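Local coordinates for protein oxaloacetate acetyl hydrolase (Cryphonectria parasitica, PDB 3LYE) that is a calcium-binding TIM-barrel protein of the phosphoenolpyruvate phosphomutase family, at residues A[17-20]-A[24-27]; A[90-95]-A[164-169]; A[218-223]-A[234-239]. All blocks are in the same frame, centred on the assembly; numbering follows the deposited sequence.

Contact 1: residues A[17-20]-A[24-27]; sequences RHLL and DELI
I27 meets the helix through its CG1 branch, which stands beside the backbone N (chi1 -56°) and runs on nearly extended to CD1, while L19 holds its CG beside its own backbone N (chi1 -71°). The delta methyl of I27 therefore lands low on the helix: CD1 of I27 lies 3.6 Å from CB of L19 and 4.0 Å from the backbone N of L20, against the root of L19 rather than against its branched end. CD2 of L19 reaches past this point toward the following loop and lies 4.1 Å from OE1 of E25, a loose approach at the solvent-exposed E25. E25 gets there with an extended chain beyond CG, and its end comes nearer to the helix than its start. Through the short loop that follows residue 22, the chain folds back from helix 12-22, which lies across the N-terminal end of the TIM barrel, into strand 27-32, the first strand of that barrel. The CB bond of L20 points away from 24-27, and its side chain packs on P217. The turn between the segments is tied by T23, whose OG1 is hydrogen-bonded to the carbonyl of L19, and by R242, whose NH2 is hydrogen-bonded to the carbonyl oxygens of L19 and E25 and whose NH1 is hydrogen-bonded to that of L20.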
loop_
_atom_site.group_PDB
_atom_site.type_symbol
_atom_site.label_atom_id
_atom_site.label_comp_id
_atom_site.label_asym_id
_atom_site.label_seq_id
_atom_site.Cartn_x
_atom_site.Cartn_y
_atom_site.Cartn_z
ATOM N N ARG A 17 -9.053 -27.776 -2.213
ATOM C CA ARG A 17 -9.854 -28.550 -3.158
ATOM C C ARG A 17 -9.715 -30.035 -2.823
ATOM O O ARG A 17 -10.690 -30.772 -2.931
ATOM C CB ARG A 17 -9.467 -28.264 -4.599
ATOM C CG ARG A 17 -10.347 -29.043 -5.536
ATOM C CD ARG A 17 -10.370 -28.480 -6.877
ATOM N NE ARG A 17 -10.917 -27.138 -6.908
ATOM C CZ ARG A 17 -12.199 -26.831 -7.086
ATOM N NH1 ARG A 17 -13.127 -27.775 -7.186
ATOM N NH2 ARG A 17 -12.546 -25.554 -7.150
ATOM N N HIS A 18 -8.523 -30.473 -2.415
ATOM C CA HIS A 18 -8.322 -31.876 -2.051
ATOM C C HIS A 18 -9.210 -32.220 -0.834
ATOM O O HIS A 18 -9.880 -33.263 -0.789
ATOM C CB HIS A 18 -6.858 -32.163 -1.721
ATOM C CG HIS A 18 -6.652 -33.503 -1.101
ATOM N ND1 HIS A 18 -6.650 -34.659 -1.845
ATOM C CD2 HIS A 18 -6.509 -33.881 0.190
ATOM C CE1 HIS A 18 -6.486 -35.695 -1.043
ATOM N NE2 HIS A 18 -6.400 -35.251 0.197
ATOM N N LEU A 19 -9.212 -31.348 0.170
ATOM C CA LEU A 19 -10.036 -31.613 1.342
ATOM C C LEU A 19 -11.491 -31.709 0.950
ATOM O O LEU A 19 -12.218 -32.563 1.444
ATOM C CB LEU A 19 -9.885 -30.516 2.393
ATOM C CG LEU A 19 -8.545 -30.494 3.120
ATOM C CD1 LEU A 19 -8.419 -29.280 4.024
ATOM C CD2 LEU A 19 -8.385 -31.753 3.945
ATOM N N LEU A 20 -11.925 -30.827 0.063
ATOM C CA LEU A 20 -13.314 -30.823 -0.365
ATOM C C LEU A 20 -13.762 -32.004 -1.216
ATOM O O LEU A 20 -14.826 -32.586 -0.989
ATOM C CB LEU A 20 -13.570 -29.545 -1.170
ATOM C CG LEU A 20 -14.992 -29.170 -1.590
ATOM C CD1 LEU A 20 -15.852 -28.916 -0.359
ATOM C CD2 LEU A 20 -15.025 -27.951 -2.502
ATOM N N ASP A 24 -14.547 -36.399 3.396
ATOM C CA ASP A 24 -15.912 -36.066 3.798
ATOM C C ASP A 24 -15.857 -35.276 5.115
ATOM O O ASP A 24 -16.865 -35.094 5.803
ATOM C CB ASP A 24 -16.722 -37.332 3.967
ATOM C CG ASP A 24 -16.784 -38.105 2.705
ATOM O OD1 ASP A 24 -17.127 -37.488 1.671
ATOM O OD2 ASP A 24 -16.472 -39.314 2.740
ATOM N N GLU A 25 -14.684 -34.768 5.446
ATOM C CA GLU A 25 -14.586 -34.038 6.689
ATOM C C GLU A 25 -15.162 -32.649 6.643
ATOM O O GLU A 25 -15.357 -32.070 5.586
ATOM C CB GLU A 25 -13.140 -33.967 7.223
ATOM C CG GLU A 25 -11.996 -33.787 6.229
ATOM C CD GLU A 25 -10.633 -34.000 6.889
ATOM O OE1 GLU A 25 -9.819 -34.798 6.363
ATOM O OE2 GLU A 25 -10.380 -33.377 7.944
ATOM N N LEU A 26 -15.554 -32.183 7.819
ATOM C CA LEU A 26 -16.092 -30.826 7.956
ATOM C C LEU A 26 -14.816 -30.005 8.115
ATOM O O LEU A 26 -14.075 -30.184 9.069
ATOM C CB LEU A 26 -16.985 -30.667 9.188
ATOM C CG LEU A 26 -17.414 -29.211 9.416
ATOM C CD1 LEU A 26 -18.184 -28.698 8.218
ATOM C CD2 LEU A 26 -18.211 -29.071 10.669
ATOM N N ILE A 27 -14.583 -29.080 7.198
ATOM C CA ILE A 27 -13.374 -28.238 7.222
ATOM C C ILE A 27 -13.661 -27.040 8.123
ATOM O O ILE A 27 -14.442 -26.176 7.747
ATOM C CB ILE A 27 -12.969 -27.869 5.785
ATOM C CG1 ILE A 27 -12.760 -29.122 4.917
ATOM C CG2 ILE A 27 -11.705 -27.015 5.778
ATOM C CD1 ILE A 27 -12.858 -28.833 3.428
#

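Contact 2: residues A[90-95]-A[164-169]. With CA (calcium ion), chain B.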
loop_
_atom_site.group_PDB
_atom_site.type_symbol
_atom_site.label_atom_id
_atom_site.label_comp_id
_atom_site.label_asym_id
_atom_site.label_seq_id
_atom_site.Cartn_x
_atom_site.Cartn_y
_atom_site.Cartn_z
ATOM N N PRO A 90 -4.538 -23.793 3.878
ATOM C CA PRO A 90 -5.239 -22.940 2.940
ATOM C C PRO A 90 -6.050 -21.845 3.641
ATOM O O PRO A 90 -6.550 -22.011 4.763
ATOM C CB PRO A 90 -6.222 -23.913 2.232
ATOM C CG PRO A 90 -6.285 -25.080 3.072
ATOM C CD PRO A 90 -4.979 -25.197 3.783
ATOM N N LEU A 91 -6.193 -20.734 2.934
ATOM C CA LEU A 91 -6.943 -19.602 3.371
ATOM C C LEU A 91 -8.190 -19.320 2.500
ATOM O O LEU A 91 -8.075 -19.231 1.275
ATOM C CB LEU A 91 -6.078 -18.302 3.279
ATOM C CG LEU A 91 -6.797 -17.036 3.789
ATOM C CD1 LEU A 91 -7.137 -17.099 5.278
ATOM C CD2 LEU A 91 -5.982 -15.785 3.433
ATOM N N ILE A 92 -9.363 -19.295 3.137
ATOM C CA ILE A 92 -10.592 -18.896 2.479
ATOM C C ILE A 92 -10.736 -17.414 2.890
ATOM O O ILE A 92 -10.610 -17.112 4.092
ATOM C CB ILE A 92 -11.819 -19.663 2.936
ATOM C CG1 ILE A 92 -11.690 -21.116 2.489
ATOM C CG2 ILE A 92 -13.095 -19.020 2.356
ATOM C CD1 ILE A 92 -12.765 -22.024 3.040
ATOM N N ALA A 93 -10.993 -16.502 1.947
ATOM C CA ALA A 93 -11.151 -15.104 2.261
ATOM C C ALA A 93 -12.452 -14.538 1.754
ATOM O O ALA A 93 -12.963 -14.947 0.723
ATOM C CB ALA A 93 -10.023 -14.292 1.653
ATOM N N ASP A 94 -13.018 -13.628 2.536
ATOM C CA ASP A 94 -14.199 -12.922 2.108
ATOM C C ASP A 94 -13.812 -12.088 0.880
ATOM O O ASP A 94 -12.702 -11.528 0.861
ATOM C CB ASP A 94 -14.562 -11.941 3.246
ATOM C CG ASP A 94 -15.864 -11.189 3.062
ATOM O OD1 ASP A 94 -16.524 -11.322 2.009
ATOM O OD2 ASP A 94 -16.223 -10.456 4.032
ATOM N N MET A 95 -14.639 -12.092 -0.168
ATOM C CA MET A 95 -14.406 -11.230 -1.317
ATOM C C MET A 95 -15.632 -10.308 -1.527
ATOM O O MET A 95 -15.796 -9.684 -2.566
ATOM C CB MET A 95 -13.934 -11.900 -2.600
ATOM C CG MET A 95 -14.944 -12.790 -3.271
ATOM S SD MET A 95 -14.418 -13.368 -4.911
ATOM C CE MET A 95 -14.730 -11.894 -5.862
ATOM N N VAL A 164 -11.352 -22.258 -4.921
ATOM C CA VAL A 164 -12.690 -22.683 -4.531
ATOM C C VAL A 164 -13.593 -21.466 -4.385
ATOM O O VAL A 164 -13.418 -20.652 -3.456
ATOM C CB VAL A 164 -12.606 -23.470 -3.223
ATOM C CG1 VAL A 164 -13.993 -23.825 -2.688
ATOM C CG2 VAL A 164 -11.749 -24.710 -3.432
ATOM N N LEU A 165 -14.538 -21.333 -5.313
ATOM C CA LEU A 165 -15.451 -20.230 -5.299
ATOM C C LEU A 165 -16.709 -20.606 -4.550
ATOM O O LEU A 165 -17.395 -21.567 -4.915
ATOM C CB LEU A 165 -15.798 -19.789 -6.729
ATOM C CG LEU A 165 -16.747 -18.561 -6.742
ATOM C CD1 LEU A 165 -16.014 -17.270 -6.276
ATOM C CD2 LEU A 165 -17.340 -18.392 -8.114
ATOM N N ILE A 166 -17.000 -19.860 -3.496
ATOM C CA ILE A 166 -18.166 -20.053 -2.671
ATOM C C ILE A 166 -19.172 -18.992 -3.012
ATOM O O ILE A 166 -18.902 -17.787 -2.931
ATOM C CB ILE A 166 -17.804 -19.953 -1.169
ATOM C CG1 ILE A 166 -16.780 -21.015 -0.777
ATOM C CG2 ILE A 166 -19.076 -20.008 -0.285
ATOM C CD1 ILE A 166 -15.664 -20.467 0.151
ATOM N N ALA A 167 -20.350 -19.446 -3.445
ATOM C CA ALA A 167 -21.445 -18.564 -3.791
ATOM C C ALA A 167 -22.271 -18.307 -2.553
ATOM O O ALA A 167 -22.913 -19.216 -2.043
ATOM C CB ALA A 167 -22.329 -19.173 -4.886
ATOM N N ARG A 168 -22.262 -17.070 -2.094
ATOM C CA ARG A 168 -23.027 -16.663 -0.917
ATOM C C ARG A 168 -24.280 -15.891 -1.309
ATOM O O ARG A 168 -24.233 -15.058 -2.214
ATOM C CB ARG A 168 -22.168 -15.735 -0.034
ATOM C CG ARG A 168 -22.954 -14.984 1.045
ATOM C CD ARG A 168 -22.027 -14.274 1.987
ATOM N NE ARG A 168 -22.736 -13.226 2.692
ATOM C CZ ARG A 168 -22.244 -12.569 3.731
ATOM N NH1 ARG A 168 -21.060 -12.893 4.223
ATOM N NH2 ARG A 168 -22.946 -11.602 4.298
ATOM N N THR A 169 -25.384 -16.194 -0.627
ATOM C CA THR A 169 -26.622 -15.489 -0.851
ATOM C C THR A 169 -27.073 -14.950 0.502
ATOM O O THR A 169 -27.132 -15.662 1.510
ATOM C CB THR A 169 -27.770 -16.271 -1.536
ATOM O OG1 THR A 169 -28.914 -15.412 -1.640
ATOM C CG2 THR A 169 -28.164 -17.487 -0.805
HETATM CA CA CA B . -18.205 -8.939 4.072
HETATM O O HOH W 1 -18.997 -10.866 2.942
HETATM O O HOH W 2 -20.329 -8.189 3.071
HETATM O O HOH W 3 -16.787 -7.407 5.093
HETATM O O HOH W 4 -19.771 -7.735 5.654
HETATM O O HOH W 5 -18.229 -10.300 5.528
#
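I92 and I166 meet inside the TIM barrel, on strands 91-94 and 164-169, which are not neighbours in the sheet: strand 119-122 runs between them, so side chains alone span the gap, and even the nearest CA atoms, those of I92 and V164, are 8.2 Å apart. The tight part is a methyl contact, CG2 of I92 at 3.7 Å from CD1 of I166, with the two side chains crossing at about a right angle. A chi1 of -67° puts CG1 of I92 beside the backbone N and leaves CG2 anti to it, and I166 sends its CG1 branch out beside its own backbone N to bring CD1 forward. On the outer, helix-covered side of the sheet a slacker apolar touch joins SD of M95 and CD1 of L165 at 4.4 Å; M95 also rests on A120 of the intervening strand, and L165 on A152 and V153 of helix 142-158.

Toward the C-terminal ends of the strands the packing gives way to water and a calcium ion. Here the charged ends of D94 and R168 come near without touching: OD1 of D94 and NH1 of R168 are 5.3 Å apart, a spacing at which the opposite charges may still attract. R168 is anchored by a salt bridge to D170, while D94 and D96 both bind the calcium ion, five waters filling out its shell. D94 uses its carboxylate unequally: OD2 of D94 binds the calcium ion at 2.5 Å, whereas OD1 of D94 accepts a hydrogen bond of 2.7 Å from water 1, itself a ligand of that ion.

Contact 3: residues A[218-223]-A[234-239]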
loop_
_atom_site.group_PDB
_atom_site.type_symbol
_atom_site.label_atom_id
_atom_site.label_comp_id
_atom_site.label_asym_id
_atom_site.label_seq_id
_atom_site.Cartn_x
_atom_site.Cartn_y
_atom_site.Cartn_z
ATOM N N LEU A 218 -22.097 -27.317 0.901
ATOM C CA LEU A 218 -22.440 -26.045 1.525
ATOM C C LEU A 218 -21.436 -25.746 2.640
ATOM O O LEU A 218 -20.846 -26.636 3.276
ATOM C CB LEU A 218 -23.835 -26.026 2.142
ATOM C CG LEU A 218 -25.013 -26.250 1.196
ATOM C CD1 LEU A 218 -26.307 -25.860 1.908
ATOM C CD2 LEU A 218 -24.812 -25.467 -0.073
ATOM N N LEU A 219 -21.343 -24.458 2.907
ATOM C CA LEU A 219 -20.495 -23.882 3.921
ATOM C C LEU A 219 -21.451 -23.170 4.902
ATOM O O LEU A 219 -22.366 -22.447 4.508
ATOM C CB LEU A 219 -19.528 -22.905 3.259
ATOM C CG LEU A 219 -18.570 -22.109 4.139
ATOM C CD1 LEU A 219 -17.403 -21.569 3.325
ATOM C CD2 LEU A 219 -19.285 -20.946 4.841
ATOM N N LEU A 220 -21.194 -23.366 6.186
ATOM C CA LEU A 220 -21.950 -22.772 7.277
ATOM C C LEU A 220 -21.119 -21.649 7.896
ATOM O O LEU A 220 -20.001 -21.875 8.315
ATOM C CB LEU A 220 -22.238 -23.822 8.363
ATOM C CG LEU A 220 -22.968 -23.328 9.601
ATOM C CD1 LEU A 220 -24.326 -22.766 9.261
ATOM C CD2 LEU A 220 -23.093 -24.431 10.607
ATOM N N ASN A 221 -21.662 -20.445 7.942
ATOM C CA ASN A 221 -20.979 -19.315 8.551
ATOM C C ASN A 221 -21.531 -19.071 9.945
ATOM O O ASN A 221 -22.678 -18.666 10.103
ATOM C CB ASN A 221 -21.167 -18.061 7.738
ATOM C CG ASN A 221 -20.510 -16.851 8.380
ATOM O OD1 ASN A 221 -19.560 -16.955 9.164
ATOM N ND2 ASN A 221 -21.032 -15.690 8.063
ATOM N N SER A 222 -20.713 -19.382 10.940
ATOM C CA SER A 222 -21.043 -19.190 12.350
ATOM C C SER A 222 -20.573 -17.786 12.777
ATOM O O SER A 222 -19.404 -17.503 12.741
ATOM C CB SER A 222 -20.326 -20.263 13.155
ATOM O OG SER A 222 -20.690 -20.194 14.515
ATOM N N VAL A 223 -21.489 -16.930 13.190
ATOM C CA VAL A 223 -21.180 -15.566 13.597
ATOM C C VAL A 223 -21.282 -15.519 15.106
ATOM O O VAL A 223 -22.379 -15.547 15.685
ATOM C CB VAL A 223 -22.156 -14.615 12.928
ATOM C CG1 VAL A 223 -21.868 -13.179 13.324
ATOM C CG2 VAL A 223 -22.105 -14.815 11.408
ATOM N N GLU A 234 -19.816 -30.472 15.819
ATOM C CA GLU A 234 -20.388 -31.813 15.675
ATOM C C GLU A 234 -21.750 -31.772 15.011
ATOM O O GLU A 234 -22.050 -32.620 14.182
ATOM C CB GLU A 234 -20.506 -32.477 17.039
ATOM C CG GLU A 234 -19.165 -32.883 17.599
ATOM C CD GLU A 234 -19.286 -33.652 18.908
ATOM O OE1 GLU A 234 -20.397 -34.157 19.217
ATOM O OE2 GLU A 234 -18.268 -33.748 19.629
ATOM N N GLU A 235 -22.584 -30.816 15.397
ATOM C CA GLU A 235 -23.909 -30.678 14.815
ATOM C C GLU A 235 -23.846 -30.321 13.323
ATOM O O GLU A 235 -24.592 -30.881 12.511
ATOM C CB GLU A 235 -24.718 -29.619 15.558
ATOM C CG GLU A 235 -25.209 -30.057 16.939
ATOM C CD GLU A 235 -25.833 -28.929 17.728
ATOM O OE1 GLU A 235 -25.486 -27.758 17.490
ATOM O OE2 GLU A 235 -26.662 -29.214 18.617
ATOM N N ALA A 236 -22.979 -29.379 12.960
ATOM C CA ALA A 236 -22.855 -28.982 11.559
ATOM C C ALA A 236 -22.393 -30.162 10.719
ATOM O O ALA A 236 -22.844 -30.354 9.611
ATOM C CB ALA A 236 -21.925 -27.782 11.414
ATOM N N LYS A 237 -21.506 -30.975 11.266
ATOM C CA LYS A 237 -20.995 -32.137 10.546
ATOM C C LYS A 237 -22.120 -33.136 10.301
ATOM O O LYS A 237 -22.262 -33.711 9.213
ATOM C CB LYS A 237 -19.860 -32.752 11.364
ATOM C CG LYS A 237 -19.445 -34.135 10.949
ATOM C CD LYS A 237 -18.547 -34.077 9.752
ATOM C CE LYS A 237 -18.192 -35.472 9.253
ATOM N NZ LYS A 237 -16.933 -35.945 9.901
ATOM N N ALA A 238 -22.928 -33.358 11.331
ATOM C CA ALA A 238 -24.038 -34.294 11.190
ATOM C C ALA A 238 -25.103 -33.785 10.193
ATOM O O ALA A 238 -25.747 -34.586 9.496
ATOM C CB ALA A 238 -24.633 -34.599 12.553
ATOM N N MET A 239 -25.256 -32.457 10.113
ATOM C CA MET A 239 -26.217 -31.812 9.196
ATOM C C MET A 239 -25.755 -31.994 7.745
ATOM O O MET A 239 -26.549 -31.829 6.820
ATOM C CB MET A 239 -26.288 -30.287 9.437
ATOM C CG MET A 239 -27.201 -29.853 10.598
ATOM S SD MET A 239 -27.219 -28.049 10.844
ATOM C CE MET A 239 -25.511 -27.593 11.036
#
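L220 on strand 219-223 and A236 on helix 233-239 bring the backbones closest, their CA atoms 7.6 Å apart, and both CB atoms point across the gap. One methyl does the work from the strand. CD2 of L220 sits 3.6 Å from CB of A236 and 4.0 Å from CE of M239, reaching two residues that lie almost one helical turn apart on the same face. L220 extends directly from the strand, its CG anti to the backbone N (chi1 177°). M239 keeps its CG beside its own backbone N and bends at chi3 (-55°), which turns the terminal methyl toward the leucine; the two side chains cross at about a right angle. The small A236 lets the helix come close here, while the longer M239 reaches in from farther along it, where it also rests on A206 of helix 203-213. The three residues join the strand and helix of a beta-alpha-beta unit completed by strand 243-247, part of the TIM barrel. L220 is covered further by F200 and F241, and E235, on another side of the helix, forms a salt bridge with K203. Between strand and helix the contact consists of carbon against carbon, so the fit is apolar and non-directional, consistent with the helix being held by burial of the leucine, alanine and methionine.

In the fold
Contact 2 lies deepest, its centre about 6 Å from the centre of the chain, those of contacts 1 and 3 about 15 and 14 Å. Contact 2 works mostly within the barrel and contact 3 on its outside, between strand and helix; contact 1 lies where helix 12-22 leads into the first strand and is partly exposed. All three rest on aliphatic side chains, but contact 2 adds metal and water at one end, and contact 1 has a carboxylate at its exposed edge. They also touch one another: CD1 of I166 meets CD1 of L219 at 3.8 Å, linking contacts 2 and 3, L26 packs on A236 and K237, linking contacts 1 and 3, and R17 and L20 pack on V164, linking contacts 1 and 2.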